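Local coordinates for phosphotriesterase homology protein (Escherichia coli, PDB 1BF6) that hydrolyses phosphorylated glyceryl acetates and aromatic acetates and propionates, using two zinc ions bound in a TIM-barrel fold, at residues M53-R56 / Y57-R60; Y82-D85 / A86-P89. All blocks are in the same frame, centred on the assembly; numbering follows the deposited sequence.

Contact 1: M53-R56 / Y57-R60; sequences MTNR and YMGR
Arg56 and Tyr57 run side by side and point the same way, the aliphatic part of the arginine laid over one face of the phenol. A CH-pi contact places Arg56 CG 3.9 Å from the centroid of the Tyr57 ring, 14° off its normal. With CG anti to the backbone N (chi1 -174°) and the chain extended beyond it, the guanidinium is carried as far as the phenol oxygen: Tyr57 OH lies over its centre, 3.3 Å from Arg56 CZ, and the two planes are nearly parallel, 11° apart. Arg56 NH2 makes a weak hydrogen bond to a glycerol molecule, probably from the crystallisation liquor.

Backbone hydrogen bonds fold the chain into two overlapping beta turns. Met58 N donates to Asn55 O (3.0 Å) and Gly59 N to Arg56 O (3.2 Å); Gly59, in a left-handed conformation, brings Arg60 back alongside Thr54 and Asn55. These turns belong to the loop that leaves strand 47-52, at the C-terminal end of the TIM barrel where this family binds its metals. Thr54 OG1 accordingly hydrogen-bonds His13, a zinc ligand, and Met53 packs beside His11, another.

Two waters add bridges. One donates to Asn55 OD1 (2.7 Å) and accepts from Tyr57 N (3.0 Å), while Asn55 ND2 reaches Ala123 O. The other takes the N-H of Arg56 and, weakly, that of Arg60 NH1.

Arg60 combines packing of its methylenes against the backbone with a charged end. The methylenes follow the Thr54 carbonyl, CG lying 3.3 Å from Thr54 O, and a bend at chi3 brings one guanidinium face over Arg56 N. Salt bridges to Glu107 and Asp113 and a hydrogen bond to Cys79 O hold this buried guanidinium.

Contact 2: Y82-D85 / A86-P89; sequences YYQD and AFFP
The rings of Tyr83 and Phe87 meet edge-to-face, the Tyr83 edge directed at the Phe87 face with centroids 5.0 Å apart and planes at 59°. Phe87 ends a short 3-10 turn, and Tyr83 lies just before it, in the loop that follows strand 75-80 of the TIM barrel, on the active-site side, where Tyr83 also sets its ring edge-to-face with the zinc ligand His157. Phe87 N donates to Gln84 O (3.0 Å) and Phe88 N to Asp85 O (3.3 Å), closing successive turns.

Packing is dense on the aromatic side. Gln84 CG lies between the backbone N and the carbonyl carbon (chi1 53°), which puts its methylene over the centre of one Tyr83 face and 3.7 Å from Phe87 CD1; the chain then extends beside the Phe87 ring, its amide tilted 38° to the ring plane. Phe88 turns one face to the backbone of the turn. Gln84 O stands over the centre of that face, 3.3 Å from Phe88 CD1, so this carbonyl both accepts the Phe87 N-H and rests on a ring. Asp85 N lies over the same face, nearer the rim, and is itself bonded to Glu136. The two ends of the segment also meet: Phe88 CE1 touches Tyr82 CB, and Pro89 CD comes in at the edge of the Tyr82 phenol, in its plane; the phenol OH is held by Glu103 and His91.

Packing is looser around Ala86, which is exposed, and Asp85, whose carboxylate leaves the turn to bond Thr133 through OD1. Here the Gln84 amide and the Ala86 backbone are linked through solvent: a water donates to Gln84 OE1 at 2.6 Å and accepts from Ala86 N at 2.9 Å.

Contact 1 precedes contact 2 along the chain, and their centres are 10 Å apart on the same side of the molecule. They lie in the loops that follow two adjacent parallel strands of the barrel, 47-52 and 75-80, with helix 62-72 between them in sequence. The loops touch directly: Tyr57 CG packs 3.4 Å from Pro89 CG, Tyr57 CE2 lies 3.5 Å from Tyr82 OH, and Met58 meets Tyr83. Neighbouring loops thus pack against each other beside the two-zinc site, residues 53-60 reaching the ligands His11 and His13, and residues 82-89 approaching Glu124 and His157.

Contact 1: M53-R56 / Y57-R60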
ATOM      1  N   MET A  53       2.724  -4.582   1.065  1.00  8.01           N
ATOM      2  CA  MET A  53       2.081  -4.129   2.299  1.00  6.76           C
ATOM      3  C   MET A  53       1.812  -5.134   3.416  1.00  7.13           C
ATOM      4  O   MET A  53       1.072  -4.822   4.360  1.00  7.30           O
ATOM      5  CB  MET A  53       0.747  -3.481   1.927  1.00  9.24           C
ATOM      6  CG  MET A  53       0.852  -2.324   0.939  1.00 10.56           C
ATOM      7  SD  MET A  53       1.436  -0.786   1.713  1.00 10.03           S
ATOM      8  CE  MET A  53       3.057  -0.811   1.191  1.00  9.86           C
ATOM      9  N   THR A  54       2.378  -6.327   3.301  1.00  6.33           N
ATOM     10  CA  THR A  54       2.163  -7.379   4.294  1.00  7.79           C
ATOM     11  C   THR A  54       3.184  -7.269   5.426  1.00  4.85           C
ATOM     12  O   THR A  54       4.345  -7.583   5.218  1.00  5.84           O
ATOM     13  CB  THR A  54       2.316  -8.807   3.667  1.00  8.41           C
ATOM     14  OG1 THR A  54       1.517  -8.915   2.477  1.00  7.62           O
ATOM     15  CG2 THR A  54       1.873  -9.884   4.650  1.00  7.66           C
ATOM     16  N   ASN A  55       2.760  -6.794   6.600  1.00  8.59           N
ATOM     17  CA  ASN A  55       3.692  -6.739   7.727  1.00  8.64           C
ATOM     18  C   ASN A  55       3.767  -8.116   8.420  1.00 10.81           C
ATOM     19  O   ASN A  55       3.033  -9.057   8.053  1.00 10.36           O
ATOM     20  CB  ASN A  55       3.438  -5.556   8.692  1.00  6.69           C
ATOM     21  CG  ASN A  55       1.980  -5.306   8.992  1.00  7.92           C
ATOM     22  OD1 ASN A  55       1.261  -6.188   9.457  1.00  8.70           O
ATOM     23  ND2 ASN A  55       1.549  -4.062   8.799  1.00  6.82           N
ATOM     24  N   ARG A  56       4.674  -8.260   9.381  1.00  9.57           N
ATOM     25  CA  ARG A  56       4.884  -9.553  10.025  1.00 10.09           C
ATOM     26  C   ARG A  56       3.679 -10.433  10.354  1.00  9.29           C
ATOM     27  O   ARG A  56       3.570 -11.549   9.843  1.00 10.27           O
ATOM     28  CB  ARG A  56       5.775  -9.414  11.266  1.00  9.70           C
ATOM     29  CG  ARG A  56       6.117 -10.758  11.868  1.00 10.31           C
ATOM     30  CD  ARG A  56       7.223 -10.663  12.896  1.00 10.61           C
ATOM     31  NE  ARG A  56       7.403 -11.947  13.565  1.00 13.00           N
ATOM     32  CZ  ARG A  56       8.303 -12.182  14.514  1.00 15.48           C
ATOM     33  NH1 ARG A  56       9.125 -11.220  14.909  1.00 14.24           N
ATOM     34  NH2 ARG A  56       8.352 -13.378  15.099  1.00 16.19           N
ATOM     35  N   TYR A  57       2.776  -9.914  11.178  1.00  8.42           N
ATOM     36  CA  TYR A  57       1.615 -10.668  11.619  1.00 10.31           C
ATOM     37  C   TYR A  57       0.418 -10.726  10.676  1.00 11.78           C
ATOM     38  O   TYR A  57      -0.687 -11.124  11.063  1.00 11.33           O
ATOM     39  CB  TYR A  57       1.250 -10.254  13.038  1.00  9.65           C
ATOM     40  CG  TYR A  57       2.415 -10.487  13.987  1.00 10.18           C
ATOM     41  CD1 TYR A  57       2.674 -11.757  14.511  1.00  9.72           C
ATOM     42  CD2 TYR A  57       3.309  -9.451  14.301  1.00  9.77           C
ATOM     43  CE1 TYR A  57       3.800 -11.998  15.317  1.00 10.51           C
ATOM     44  CE2 TYR A  57       4.430  -9.685  15.107  1.00  8.40           C
ATOM     45  CZ  TYR A  57       4.669 -10.954  15.607  1.00 10.45           C
ATOM     46  OH  TYR A  57       5.775 -11.182  16.396  1.00 11.12           O
ATOM     47  N   MET A  58       0.665 -10.337   9.426  1.00 11.55           N
ATOM     48  CA  MET A  58      -0.327 -10.404   8.367  1.00 10.40           C
ATOM     49  C   MET A  58       0.081 -11.612   7.519  1.00 10.41           C
ATOM     50  O   MET A  58      -0.596 -11.971   6.552  1.00 12.16           O
ATOM     51  CB  MET A  58      -0.310  -9.134   7.508  1.00  9.14           C
ATOM     52  CG  MET A  58      -1.049  -7.947   8.111  1.00  9.69           C
ATOM     53  SD  MET A  58      -0.726  -6.406   7.220  1.00  9.58           S
ATOM     54  CE  MET A  58      -1.897  -6.566   5.823  1.00  6.70           C
ATOM     55  N   GLY A  59       1.188 -12.245   7.889  1.00  9.41           N
ATOM     56  CA  GLY A  59       1.654 -13.409   7.157  1.00  8.89           C
ATOM     57  C   GLY A  59       2.753 -13.132   6.149  1.00 11.00           C
ATOM     58  O   GLY A  59       2.859 -13.833   5.134  1.00  9.69           O
ATOM     59  N   ARG A  60       3.580 -12.120   6.430  1.00  8.77           N
ATOM     60  CA  ARG A  60       4.688 -11.766   5.547  1.00  8.22           C
ATOM     61  C   ARG A  60       5.660 -12.936   5.402  1.00  9.14           C
ATOM     62  O   ARG A  60       5.814 -13.753   6.313  1.00  9.89           O
ATOM     63  CB  ARG A  60       5.432 -10.535   6.101  1.00  8.28           C
ATOM     64  CG  ARG A  60       6.559  -9.976   5.199  1.00  8.23           C
ATOM     65  CD  ARG A  60       7.329  -8.840   5.905  1.00  9.67           C
ATOM     66  NE  ARG A  60       8.081  -9.354   7.050  1.00  8.13           N
ATOM     67  CZ  ARG A  60       8.337  -8.670   8.165  1.00 10.55           C
ATOM     68  NH1 ARG A  60       7.922  -7.419   8.307  1.00  8.25           N
ATOM     69  NH2 ARG A  60       8.953  -9.274   9.171  1.00  8.64           N
TER
HETATM   70  O   HOH W   1       2.144  -7.031  11.915  1.00 10.54           O
HETATM   71  O   HOH W   2       6.194  -6.062  10.766  1.00  5.15           O

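Contact 2: Y82-D85 / A86-P89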
ATOM      1  N   TYR A  82       2.210  -2.860  12.089  1.00  7.77           N
ATOM      2  CA  TYR A  82       1.091  -3.622  12.644  1.00  8.78           C
ATOM      3  C   TYR A  82      -0.162  -3.176  11.891  1.00  9.41           C
ATOM      4  O   TYR A  82      -0.337  -1.988  11.592  1.00  7.70           O
ATOM      5  CB  TYR A  82       0.970  -3.428  14.161  1.00  8.00           C
ATOM      6  CG  TYR A  82       1.976  -4.266  14.934  1.00 10.16           C
ATOM      7  CD1 TYR A  82       3.259  -3.778  15.211  1.00  7.99           C
ATOM      8  CD2 TYR A  82       1.659  -5.565  15.355  1.00  8.64           C
ATOM      9  CE1 TYR A  82       4.199  -4.562  15.879  1.00  9.33           C
ATOM     10  CE2 TYR A  82       2.591  -6.358  16.028  1.00  8.08           C
ATOM     11  CZ  TYR A  82       3.862  -5.853  16.285  1.00 10.12           C
ATOM     12  OH  TYR A  82       4.803  -6.652  16.900  1.00 11.22           O
ATOM     13  N   TYR A  83      -1.030  -4.143  11.602  1.00  8.25           N
ATOM     14  CA  TYR A  83      -2.238  -3.940  10.801  1.00  8.01           C
ATOM     15  C   TYR A  83      -3.384  -3.083  11.347  1.00  8.14           C
ATOM     16  O   TYR A  83      -3.451  -1.893  11.065  1.00  8.18           O
ATOM     17  CB  TYR A  83      -2.720  -5.313  10.337  1.00  9.79           C
ATOM     18  CG  TYR A  83      -3.737  -5.311   9.216  1.00 11.04           C
ATOM     19  CD1 TYR A  83      -3.823  -4.254   8.315  1.00 11.05           C
ATOM     20  CD2 TYR A  83      -4.621  -6.380   9.070  1.00 12.49           C
ATOM     21  CE1 TYR A  83      -4.770  -4.260   7.299  1.00 14.23           C
ATOM     22  CE2 TYR A  83      -5.561  -6.403   8.063  1.00 14.76           C
ATOM     23  CZ  TYR A  83      -5.639  -5.341   7.182  1.00 14.24           C
ATOM     24  OH  TYR A  83      -6.615  -5.365   6.216  1.00 17.72           O
ATOM     25  N   GLN A  84      -4.360  -3.702  12.004  1.00  7.32           N
ATOM     26  CA  GLN A  84      -5.482  -2.976  12.590  1.00  6.97           C
ATOM     27  C   GLN A  84      -5.955  -3.741  13.823  1.00  6.52           C
ATOM     28  O   GLN A  84      -5.557  -4.893  14.040  1.00  7.24           O
ATOM     29  CB  GLN A  84      -6.629  -2.755  11.600  1.00  6.82           C
ATOM     30  CG  GLN A  84      -7.118  -3.998  10.917  1.00 11.83           C
ATOM     31  CD  GLN A  84      -8.341  -3.730  10.081  1.00 13.70           C
ATOM     32  OE1 GLN A  84      -9.350  -3.237  10.580  1.00 18.11           O
ATOM     33  NE2 GLN A  84      -8.262  -4.053   8.796  1.00 15.86           N
ATOM     34  N   ASP A  85      -6.790  -3.084  14.613  1.00  8.43           N
ATOM     35  CA  ASP A  85      -7.281  -3.631  15.875  1.00  9.27           C
ATOM     36  C   ASP A  85      -7.679  -5.102  15.905  1.00  9.53           C
ATOM     37  O   ASP A  85      -7.112  -5.886  16.676  1.00  8.10           O
ATOM     38  CB  ASP A  85      -8.400  -2.771  16.437  1.00  8.78           C
ATOM     39  CG  ASP A  85      -8.533  -2.935  17.928  1.00 12.99           C
ATOM     40  OD1 ASP A  85      -7.767  -2.277  18.670  1.00 14.07           O
ATOM     41  OD2 ASP A  85      -9.354  -3.770  18.360  1.00 15.07           O
ATOM     42  N   ALA A  86      -8.591  -5.485  15.016  1.00  9.50           N
ATOM     43  CA  ALA A  86      -9.073  -6.861  14.961  1.00 11.52           C
ATOM     44  C   ALA A  86      -8.019  -7.918  14.643  1.00 12.09           C
ATOM     45  O   ALA A  86      -8.183  -9.080  15.012  1.00 12.97           O
ATOM     46  CB  ALA A  86     -10.241  -6.957  13.989  1.00 11.93           C
ATOM     47  N   PHE A  87      -6.919  -7.514  14.000  1.00 11.70           N
ATOM     48  CA  PHE A  87      -5.857  -8.444  13.625  1.00 11.31           C
ATOM     49  C   PHE A  87      -4.579  -8.383  14.473  1.00 10.69           C
ATOM     50  O   PHE A  87      -3.649  -9.160  14.241  1.00 11.80           O
ATOM     51  CB  PHE A  87      -5.482  -8.253  12.146  1.00 12.77           C
ATOM     52  CG  PHE A  87      -6.610  -8.516  11.181  1.00 12.49           C
ATOM     53  CD1 PHE A  87      -7.681  -7.635  11.076  1.00 13.66           C
ATOM     54  CD2 PHE A  87      -6.594  -9.645  10.373  1.00 16.08           C
ATOM     55  CE1 PHE A  87      -8.725  -7.873  10.179  1.00 13.95           C
ATOM     56  CE2 PHE A  87      -7.636  -9.896   9.468  1.00 14.93           C
ATOM     57  CZ  PHE A  87      -8.697  -9.009   9.375  1.00 14.40           C
ATOM     58  N   PHE A  88      -4.527  -7.485  15.454  1.00 10.69           N
ATOM     59  CA  PHE A  88      -3.322  -7.352  16.290  1.00 12.63           C
ATOM     60  C   PHE A  88      -3.004  -8.559  17.178  1.00 12.77           C
ATOM     61  O   PHE A  88      -3.913  -9.176  17.745  1.00 13.01           O
ATOM     62  CB  PHE A  88      -3.439  -6.164  17.260  1.00 10.19           C
ATOM     63  CG  PHE A  88      -3.376  -4.800  16.624  1.00  8.89           C
ATOM     64  CD1 PHE A  88      -2.602  -4.558  15.482  1.00 10.26           C
ATOM     65  CD2 PHE A  88      -4.066  -3.735  17.210  1.00  9.16           C
ATOM     66  CE1 PHE A  88      -2.519  -3.266  14.939  1.00  6.88           C
ATOM     67  CE2 PHE A  88      -3.993  -2.446  16.680  1.00  7.51           C
ATOM     68  CZ  PHE A  88      -3.216  -2.208  15.539  1.00  7.79           C
ATOM     69  N   PRO A  89      -1.714  -8.930  17.284  1.00 13.66           N
ATOM     70  CA  PRO A  89      -1.354 -10.057  18.155  1.00 14.44           C
ATOM     71  C   PRO A  89      -1.564  -9.492  19.576  1.00 15.41           C
ATOM     72  O   PRO A  89      -1.674  -8.268  19.752  1.00 13.75           O
ATOM     73  CB  PRO A  89       0.144 -10.241  17.889  1.00 13.84           C
ATOM     74  CG  PRO A  89       0.327  -9.711  16.503  1.00 15.00           C
ATOM     75  CD  PRO A  89      -0.560  -8.501  16.468  1.00 12.96           C
TER
HETATM   76  O   HOH W   3      -9.886  -3.750  13.103  1.00 15.57           O